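Local coordinates for centromeric protein-C, isoform A (Drosophila melanogaster, PDB 6O2K) that forms the dimeric cupin domain of a centromere protein thought to act as an adaptor between chromatin and other proteins, at residues L87-F91 / G92-V96. Residues are numbered along the deposited sequence; the frame is centred on the assembly and turned at random.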
loop_
_atom_site.group_PDB
_atom_site.type_symbol
_atom_site.label_atom_id
_atom_site.label_comp_id
_atom_site.label_asym_id
_atom_site.label_seq_id
_atom_site.Cartn_x
_atom_site.Cartn_y
_atom_site.Cartn_z
ATOM N N LEU B 87 9.341 1.420 2.013
ATOM C CA LEU B 87 9.071 1.957 0.685
ATOM C C LEU B 87 8.583 0.820 -0.204
ATOM O O LEU B 87 9.293 -0.176 -0.394
ATOM C CB LEU B 87 10.323 2.615 0.104
ATOM C CG LEU B 87 10.972 3.733 0.940
ATOM C CD1 LEU B 87 12.286 4.181 0.310
ATOM C CD2 LEU B 87 10.027 4.930 1.078
ATOM N N LEU B 88 7.378 0.971 -0.747
ATOM C CA LEU B 88 6.722 -0.073 -1.524
ATOM C C LEU B 88 6.339 0.495 -2.883
ATOM O O LEU B 88 5.515 1.417 -2.961
ATOM C CB LEU B 88 5.489 -0.595 -0.779
ATOM C CG LEU B 88 4.593 -1.620 -1.466
ATOM C CD1 LEU B 88 5.363 -2.891 -1.781
ATOM C CD2 LEU B 88 3.416 -1.923 -0.551
ATOM N N VAL B 89 6.909 -0.065 -3.949
ATOM C CA VAL B 89 6.737 0.510 -5.281
ATOM C C VAL B 89 5.317 0.253 -5.783
ATOM O O VAL B 89 4.849 -0.893 -5.837
ATOM C CB VAL B 89 7.789 -0.039 -6.252
ATOM C CG1 VAL B 89 7.550 0.492 -7.651
ATOM C CG2 VAL B 89 9.187 0.363 -5.773
ATOM N N GLN B 90 4.622 1.333 -6.148
ATOM C CA GLN B 90 3.278 1.278 -6.712
ATOM C C GLN B 90 3.285 1.283 -8.224
ATOM O O GLN B 90 2.387 0.690 -8.850
ATOM C CB GLN B 90 2.449 2.469 -6.227
ATOM C CG GLN B 90 2.289 2.510 -4.730
ATOM C CD GLN B 90 1.399 1.387 -4.260
ATOM O OE1 GLN B 90 0.231 1.318 -4.630
ATOM N NE2 GLN B 90 1.955 0.490 -3.450
ATOM N N PHE B 91 4.259 1.959 -8.829
ATOM C CA PHE B 91 4.359 1.953 -10.283
ATOM C C PHE B 91 5.779 2.346 -10.652
ATOM O O PHE B 91 6.354 3.244 -10.035
ATOM C CB PHE B 91 3.355 2.922 -10.934
ATOM C CG PHE B 91 3.332 2.853 -12.441
ATOM C CD1 PHE B 91 4.159 3.667 -13.199
ATOM C CD2 PHE B 91 2.497 1.961 -13.098
ATOM C CE1 PHE B 91 4.153 3.594 -14.581
ATOM C CE2 PHE B 91 2.471 1.890 -14.488
ATOM C CZ PHE B 91 3.297 2.700 -15.232
ATOM N N GLY B 92 6.337 1.674 -11.646
ATOM C CA GLY B 92 7.648 2.073 -12.124
ATOM C C GLY B 92 8.804 1.329 -11.493
ATOM O O GLY B 92 8.664 0.170 -11.096
ATOM N N GLU B 93 9.953 1.994 -11.397
ATOM C CA GLU B 93 11.192 1.375 -10.939
ATOM C C GLU B 93 12.008 2.418 -10.187
ATOM O O GLU B 93 12.048 3.590 -10.597
ATOM C CB GLU B 93 11.993 0.826 -12.133
ATOM C CG GLU B 93 13.157 -0.108 -11.792
ATOM C CD GLU B 93 13.902 -0.577 -13.041
ATOM O OE1 GLU B 93 13.313 -0.516 -14.145
ATOM O OE2 GLU B 93 15.079 -0.986 -12.932
ATOM N N PHE B 94 12.669 1.995 -9.112
ATOM C CA PHE B 94 13.435 2.912 -8.283
ATOM C C PHE B 94 14.789 2.309 -7.942
ATOM O O PHE B 94 14.926 1.097 -7.780
ATOM C CB PHE B 94 12.696 3.245 -6.973
ATOM C CG PHE B 94 11.515 4.160 -7.148
ATOM C CD1 PHE B 94 11.692 5.537 -7.203
ATOM C CD2 PHE B 94 10.224 3.647 -7.251
ATOM C CE1 PHE B 94 10.603 6.381 -7.353
ATOM C CE2 PHE B 94 9.130 4.491 -7.406
ATOM C CZ PHE B 94 9.322 5.860 -7.462
ATOM N N ASN B 95 15.787 3.178 -7.814
ATOM C CA ASN B 95 17.072 2.836 -7.234
ATOM C C ASN B 95 17.145 3.480 -5.859
ATOM O O ASN B 95 16.903 4.690 -5.728
ATOM C CB ASN B 95 18.222 3.331 -8.114
ATOM C CG ASN B 95 18.297 2.609 -9.447
ATOM O OD1 ASN B 95 17.878 1.459 -9.571
ATOM N ND2 ASN B 95 18.851 3.279 -10.449
ATOM N N VAL B 96 17.479 2.684 -4.842
ATOM C CA VAL B 96 17.550 3.152 -3.460
ATOM C C VAL B 96 18.950 2.898 -2.927
ATOM O O VAL B 96 19.460 1.779 -3.035
ATOM C CB VAL B 96 16.499 2.458 -2.573
ATOM C CG1 VAL B 96 16.614 2.947 -1.117
ATOM C CG2 VAL B 96 15.078 2.684 -3.137
#
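Two phenyl rings flank the corner, and V89 meets one of them: its CG2 touches the F94 ring obliquely, 3.7 Å from F94 CD2. The same ring is approached, again at a slant, by the backbone carbonyl of F91, with F91 O 4.0 Å from F94 CE2, so the apolar methyl and the carbonyl oxygen come from opposite sides of the ring plane. F69 adds an edge-to-face stack, and L137 and S135 of strand 135-141 also touch it. The other ring behaves differently. In F91, CG lies anti to the backbone N (chi1 -174°), which puts the ring beside M15 and R19 of helix 6-19, K133, and Q7 of the second subunit; what it shares with the following strand is little more than its own root, CG resting 3.3 Å from G92 N.

V89 spreads two methyls over the bend. Because CG1 is anti to the backbone N (chi1 176°), it reaches G92 O at 3.6 Å, a van der Waals contact, while CG2 is left for F94. Both neighbours follow within five residues, so the contact is purely local. No hydrogen bond joins the two arms; their bonding runs outward, V89 pairing with D115 and G114 through the backbone, and E93 forming a salt bridge with R112. The corner itself is at Q90; G92, just beyond it, has a positive phi of 94°, which suits a residue without a side chain, since any CB would crowd F91 O.

Q90 and F91 are both opposite V136, as in a classic bulge, and the chain then passes from the sheet of strand 85-89 to that of strand 93-99: a corner between the two antiparallel sheets of the cupin beta-barrel, with V89 and F94 packed on each other within the bend.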